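Glycoside hydrolase family protein (Novosphingobium sp. PP1Y, PDB 6Q2F) acts as an alpha-L-rhamnosidase, a glycoside hydrolase that probably releases L-rhamnose from rhamnosylated compounds. Local coordinates at residues A236-A239 with L240-D244; Y382-A386 with G387-S391; T542-Q545 with S546-L550. All blocks are in the same frame, centred on the assembly; numbering follows the deposited sequence.

Three local contacts at turns and helix ends come in series along the chain, each closing before the next opens. Interaction 1 lies with its centre about 24 Å from that of interaction 2 and about 30 Å from that of interaction 3, and touches neither. Interactions 2 and 3 are 14 Å apart between centres and meet directly: Lys385 pairs with Asp547. One antiparallel sheet ties all three together, since Leu240 and Val241 touch its strand 366-374 while Glu383 and Arg543 bond to its strand 316-325. The long helix that interaction 3 opens, 543-575, then runs to strand 579-582 of the parallel beta barrel, a (beta/alpha)8-type core; Glu583 and Glu586, just past that strand, bind sodium.

Interaction 1 (A236-A239 with L240-D244); sequences AGKA and LVDAD
Leu240 N donates to Gly237 O at 2.9 Å and Val241 N to Lys238 O at 3.2 Å, successive i to i+3 bonds that wind the chain into a short 3-10 turn. Asp242 N makes a weaker bond of the same spacing to Ala239 O, just as the chain leaves the turn.

Lys238 and Asp242, four residues apart, close a salt bridge over the outside of this turn. The lysine chain starts with CG lodged between the backbone N and the carbonyl carbon (chi1 76°) and bends again at its second and third torsions, which folds the ammonium group back over the next residues. NZ sits across both carboxylate oxygens, 2.8 Å from Asp242 OD2 and 2.9 Å from Asp242 OD1, although each hydrogen bond taken singly is weak. The same carboxylate lies beside Ala239, whose CB is 4.0 Å from Asp242 OD2, and a weak bond from Ala243 N gives Asp242 OD1 a second partner beside Lys238 NZ. On another flank, the Leu240 side chain passes Gly237 O, with CB 3.3 Å from that oxygen.

In the fold, the turn belongs to the loop joining strands 234-235 and 249-251. Leu240 packs on Leu261 and Leu263 of strand 260-265 and on Phe371 of strand 366-374, bridging two antiparallel sheets, while Val241 touches Glu372.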
# COMPACT_ATOMS: atom_id res chain seq x y z
N ALA A 236 -19.09 24.03 33.51
CA ALA A 236 -18.83 25.40 33.06
C ALA A 236 -19.20 25.50 31.58
O ALA A 236 -18.39 25.26 30.69
CB ALA A 236 -17.37 25.79 33.30
N GLY A 237 -20.46 25.87 31.33
CA GLY A 237 -20.96 25.87 29.96
C GLY A 237 -20.19 26.80 29.04
O GLY A 237 -19.98 26.48 27.86
N LYS A 238 -19.76 27.95 29.56
CA LYS A 238 -19.09 28.93 28.71
C LYS A 238 -17.80 28.37 28.13
O LYS A 238 -17.37 28.80 27.05
CB LYS A 238 -18.82 30.22 29.51
CG LYS A 238 -17.66 30.14 30.50
CD LYS A 238 -16.36 30.69 29.88
CE LYS A 238 -15.13 29.95 30.41
NZ LYS A 238 -13.90 30.32 29.64
N ALA A 239 -17.18 27.40 28.81
CA ALA A 239 -15.97 26.77 28.31
C ALA A 239 -16.21 25.92 27.07
O ALA A 239 -15.25 25.51 26.42
CB ALA A 239 -15.33 25.91 29.40
N LEU A 240 -17.47 25.64 26.72
CA LEU A 240 -17.74 24.90 25.49
C LEU A 240 -17.55 25.77 24.25
O LEU A 240 -17.22 25.24 23.18
CB LEU A 240 -19.15 24.31 25.53
CG LEU A 240 -19.40 23.30 26.66
CD1 LEU A 240 -20.89 23.09 26.92
CD2 LEU A 240 -18.71 21.98 26.32
N VAL A 241 -17.75 27.10 24.36
CA VAL A 241 -17.48 28.05 23.29
C VAL A 241 -16.15 28.75 23.53
O VAL A 241 -15.85 29.77 22.91
CB VAL A 241 -18.58 29.12 23.17
CG1 VAL A 241 -18.19 30.17 22.13
CG2 VAL A 241 -19.96 28.50 22.89
N ASP A 242 -15.36 28.22 24.46
CA ASP A 242 -14.12 28.90 24.81
C ASP A 242 -13.25 29.08 23.56
O ASP A 242 -13.37 28.34 22.58
CB ASP A 242 -13.37 28.11 25.87
CG ASP A 242 -12.95 28.96 27.03
OD1 ASP A 242 -13.01 30.21 26.90
OD2 ASP A 242 -12.54 28.39 28.06
N ALA A 243 -12.38 30.09 23.61
CA ALA A 243 -11.33 30.20 22.61
C ALA A 243 -10.49 28.93 22.53
O ALA A 243 -9.86 28.69 21.49
CB ALA A 243 -10.43 31.41 22.93
N ASP A 244 -10.47 28.13 23.60
CA ASP A 244 -9.75 26.86 23.65
C ASP A 244 -10.71 25.72 23.35
O ASP A 244 -11.41 25.23 24.24
CB ASP A 244 -9.09 26.68 25.02
CG ASP A 244 -8.31 25.39 25.13
OD1 ASP A 244 -8.08 24.74 24.08
OD2 ASP A 244 -7.93 25.01 26.26

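Interaction 2 (Y382-A386 with G387-S391); sequences YETKA and GFVMS
Glu383 and Thr384 receive the backbone bonds by which Phe388 and Gly387 end the short helix 382-385. Phe388 N reaches back to Glu383 O at 3.0 Å and Gly387 N to Thr384 O at 3.0 Å, the paired bonds of a Schellman motif. Glu383 O, already bonded to Phe388 N, also borders the phenylalanine ring at its edge. Gly387 supplies the positive phi (87°); at its backbone angles a side chain would be jammed against Ala386 O.

A hydroxyl bond then fastens the outgoing loop to the helix. Thr384 OG1 lies anti to its own backbone nitrogen (chi1 179°), a torsion that sets it within bonding distance of Val389 O, to which it donates at 2.7 Å from a position tilted 35° off the carbonyl plane. Thr384 OG1 in turn accepts from Ser391 OG, but the serine hydroxyl is modelled too close for that bond to carry weight, and the link between helix and loop rests on the bond to Val389 O. A valine in place of Thr384 would probably cost Val389 O its hydroxyl donor and hold the loop less firmly to the last helical turn.

Apolar contacts flank the polar chain. Val389 CG1 rests 3.7 Å from Thr384 CB, and Ala386 CB comes 4.0 Å from Phe388 CD2, approaching the ring obliquely.

Glu383 extends to Thr317 of strand 316-325, and Tyr394 OH bonds to Thr384 O. Phe388 meets Phe180 edge-to-face and, like Tyr382, touches Trp155 of strand 151-160, whereas Lys385 O takes a bond from Arg554 of helix 543-575.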
# COMPACT_ATOMS: atom_id res chain seq x y z
N TYR A 382 -17.45 20.18 7.31
CA TYR A 382 -16.49 20.97 6.54
C TYR A 382 -15.06 20.57 6.86
O TYR A 382 -14.19 20.60 5.99
CB TYR A 382 -16.71 22.47 6.76
CG TYR A 382 -16.00 23.08 7.96
CD1 TYR A 382 -14.68 23.53 7.86
CD2 TYR A 382 -16.64 23.19 9.19
CE1 TYR A 382 -14.03 24.07 8.95
CE2 TYR A 382 -15.99 23.74 10.28
CZ TYR A 382 -14.69 24.18 10.16
OH TYR A 382 -14.05 24.73 11.25
N GLU A 383 -14.78 20.21 8.13
CA GLU A 383 -13.42 19.85 8.50
C GLU A 383 -12.87 18.74 7.61
O GLU A 383 -11.75 18.85 7.10
CB GLU A 383 -13.35 19.44 9.98
CG GLU A 383 -13.71 20.56 10.96
CD GLU A 383 -15.14 20.47 11.42
OE1 GLU A 383 -15.90 19.72 10.78
OE2 GLU A 383 -15.52 21.13 12.41
N THR A 384 -13.64 17.67 7.40
CA THR A 384 -13.13 16.60 6.54
C THR A 384 -13.15 17.02 5.07
O THR A 384 -12.21 16.71 4.33
CB THR A 384 -13.90 15.29 6.77
OG1 THR A 384 -13.38 14.27 5.89
CG2 THR A 384 -15.38 15.43 6.54
N LYS A 385 -14.18 17.76 4.64
CA LYS A 385 -14.24 18.18 3.24
C LYS A 385 -13.11 19.14 2.89
O LYS A 385 -12.67 19.18 1.74
CB LYS A 385 -15.59 18.82 2.92
CG LYS A 385 -16.76 17.85 2.90
CD LYS A 385 -18.10 18.61 2.89
CE LYS A 385 -19.29 17.64 2.87
NZ LYS A 385 -20.60 18.34 3.02
N ALA A 386 -12.62 19.90 3.87
CA ALA A 386 -11.51 20.81 3.66
C ALA A 386 -10.16 20.12 3.80
O ALA A 386 -9.13 20.79 3.67
CB ALA A 386 -11.58 21.99 4.64
N GLY A 387 -10.14 18.82 4.08
CA GLY A 387 -8.89 18.10 4.13
C GLY A 387 -8.18 18.10 5.46
O GLY A 387 -7.01 17.69 5.52
N PHE A 388 -8.82 18.56 6.53
CA PHE A 388 -8.19 18.46 7.84
C PHE A 388 -8.21 17.04 8.38
O PHE A 388 -7.40 16.71 9.25
CB PHE A 388 -8.87 19.39 8.84
CG PHE A 388 -8.61 20.85 8.59
CD1 PHE A 388 -7.36 21.39 8.86
CD2 PHE A 388 -9.60 21.67 8.10
CE1 PHE A 388 -7.11 22.73 8.63
CE2 PHE A 388 -9.36 23.01 7.87
CZ PHE A 388 -8.11 23.54 8.14
N VAL A 389 -9.11 16.19 7.88
CA VAL A 389 -9.20 14.79 8.29
C VAL A 389 -9.88 14.04 7.16
O VAL A 389 -10.76 14.57 6.48
CB VAL A 389 -9.98 14.64 9.62
CG1 VAL A 389 -11.38 15.25 9.50
CG2 VAL A 389 -10.07 13.16 10.01
N MSE A 390 -9.47 12.79 6.96
CA MSE A 390 -9.91 12.02 5.81
C MSE A 390 -11.31 11.46 5.96
O MSE A 390 -11.75 11.13 7.06
CB MSE A 390 -8.93 10.88 5.53
CG MSE A 390 -7.60 11.36 4.94
SE MSE A 390 -7.87 12.40 3.33
CE MSE A 390 -7.80 14.22 4.09
N SER A 391 -12.04 11.36 4.85
CA SER A 391 -13.22 10.52 4.77
C SER A 391 -12.93 9.44 3.75
O SER A 391 -12.18 9.66 2.79
CB SER A 391 -14.48 11.32 4.41
OG SER A 391 -14.75 12.32 5.38

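Interaction 3 (T542-Q545 with S546-L550); sequences TREQ and SDRFL
Glu544 reaches one turn along the helix to Arg548 in a single-pronged salt bridge, part of a compact example of how a helix start is secured. Glu544 CG is anti to the backbone N (chi1 -175°) and the chain bends at its second torsion, bringing OE2 to 2.8 Å from Arg548 NE through its anti lone pair. The carboxylate and guanidinium planes stand 84° apart, and Glu544 CG lies over one guanidinium face, 3.5 Å from Arg548 NE.

Thr542 and Gln545 form a capping box. Gln545 N donates to Thr542 OG1 at 3.1 Å, and Thr542 N returns a bond to Gln545 OE1 at 2.8 Å, lying in the plane of the amide carbonyl.

Backbone bonds of i to i+4 spacing follow at once: Ser546 N to Thr542 O, Asp547 N to Arg543 O, Arg548 N to Glu544 O and Phe549 N to Gln545 O. A water donates both to Arg543 O and to Asp547 OD1, 2.7 Å from the latter, and so bridges the carboxylate to the first turn.

This first part of helix 543-575 faces several elements. Arg543 bonds to Ser319 of strand 316-325, Leu378 O and Asp402; Asp547 forms a salt bridge with Lys385, the last residue of helix 382-385; and Phe549 meets Trp531 and, on helix 516-524, Phe520.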
# COMPACT_ATOMS: atom_id res chain seq x y z
N THR A 542 -25.07 27.32 -2.66
CA THR A 542 -25.81 26.15 -2.18
C THR A 542 -24.85 25.16 -1.53
O THR A 542 -23.63 25.21 -1.75
CB THR A 542 -26.55 25.47 -3.33
OG1 THR A 542 -25.59 24.87 -4.21
CG2 THR A 542 -27.37 26.51 -4.12
N ARG A 543 -25.41 24.25 -0.73
CA ARG A 543 -24.59 23.20 -0.14
C ARG A 543 -23.85 22.42 -1.21
O ARG A 543 -22.69 22.02 -1.02
CB ARG A 543 -25.44 22.24 0.70
CG ARG A 543 -26.02 22.83 1.98
CD ARG A 543 -26.61 21.72 2.85
NE ARG A 543 -27.24 22.26 4.05
CZ ARG A 543 -26.58 22.64 5.13
NH1 ARG A 543 -25.26 22.54 5.17
NH2 ARG A 543 -27.24 23.14 6.18
N GLU A 544 -24.50 22.19 -2.35
CA GLU A 544 -23.88 21.41 -3.41
C GLU A 544 -22.70 22.15 -4.01
O GLU A 544 -21.64 21.56 -4.27
CB GLU A 544 -24.91 21.05 -4.48
CG GLU A 544 -24.39 20.12 -5.60
CD GLU A 544 -23.83 18.79 -5.10
OE1 GLU A 544 -24.27 18.29 -4.04
OE2 GLU A 544 -22.94 18.23 -5.78
N GLN A 545 -22.85 23.46 -4.24
CA GLN A 545 -21.75 24.26 -4.77
C GLN A 545 -20.55 24.28 -3.82
O GLN A 545 -19.40 24.18 -4.26
CB GLN A 545 -22.22 25.68 -5.04
CG GLN A 545 -23.11 25.85 -6.24
CD GLN A 545 -23.68 27.27 -6.27
OE1 GLN A 545 -24.24 27.75 -5.29
NE2 GLN A 545 -23.49 27.96 -7.39
N SER A 546 -20.80 24.43 -2.52
CA SER A 546 -19.69 24.41 -1.58
C SER A 546 -19.08 23.02 -1.51
O SER A 546 -17.85 22.88 -1.44
CB SER A 546 -20.14 24.88 -0.20
OG SER A 546 -20.09 26.30 -0.13
N ASP A 547 -19.91 21.98 -1.59
CA ASP A 547 -19.38 20.62 -1.59
C ASP A 547 -18.55 20.36 -2.84
O ASP A 547 -17.52 19.67 -2.77
CB ASP A 547 -20.52 19.61 -1.48
CG ASP A 547 -21.09 19.52 -0.08
OD1 ASP A 547 -20.44 20.02 0.85
OD2 ASP A 547 -22.18 18.94 0.08
N ARG A 548 -18.97 20.90 -3.99
CA ARG A 548 -18.17 20.73 -5.20
C ARG A 548 -16.91 21.56 -5.14
O ARG A 548 -15.85 21.11 -5.59
CB ARG A 548 -18.99 21.06 -6.44
CG ARG A 548 -20.04 20.01 -6.73
CD ARG A 548 -20.93 20.42 -7.87
NE ARG A 548 -21.96 19.42 -8.07
CZ ARG A 548 -22.82 19.41 -9.08
NH1 ARG A 548 -22.78 20.36 -10.02
NH2 ARG A 548 -23.71 18.44 -9.15
N PHE A 549 -16.98 22.77 -4.58
CA PHE A 549 -15.74 23.52 -4.41
C PHE A 549 -14.76 22.76 -3.54
O PHE A 549 -13.57 22.68 -3.85
CB PHE A 549 -15.97 24.89 -3.81
CG PHE A 549 -14.71 25.46 -3.22
CD1 PHE A 549 -13.68 25.86 -4.05
CD2 PHE A 549 -14.54 25.55 -1.85
CE1 PHE A 549 -12.50 26.37 -3.52
CE2 PHE A 549 -13.36 26.05 -1.32
CZ PHE A 549 -12.34 26.46 -2.16
N LEU A 550 -15.24 22.20 -2.43
CA LEU A 550 -14.34 21.49 -1.53
C LEU A 550 -13.76 20.26 -2.23
O LEU A 550 -12.55 20.00 -2.11
CB LEU A 550 -15.07 21.13 -0.23
CG LEU A 550 -15.52 22.41 0.50
CD1 LEU A 550 -16.57 22.14 1.58
CD2 LEU A 550 -14.33 23.17 1.07
O HOH W 1 -21.55 22.39 1.45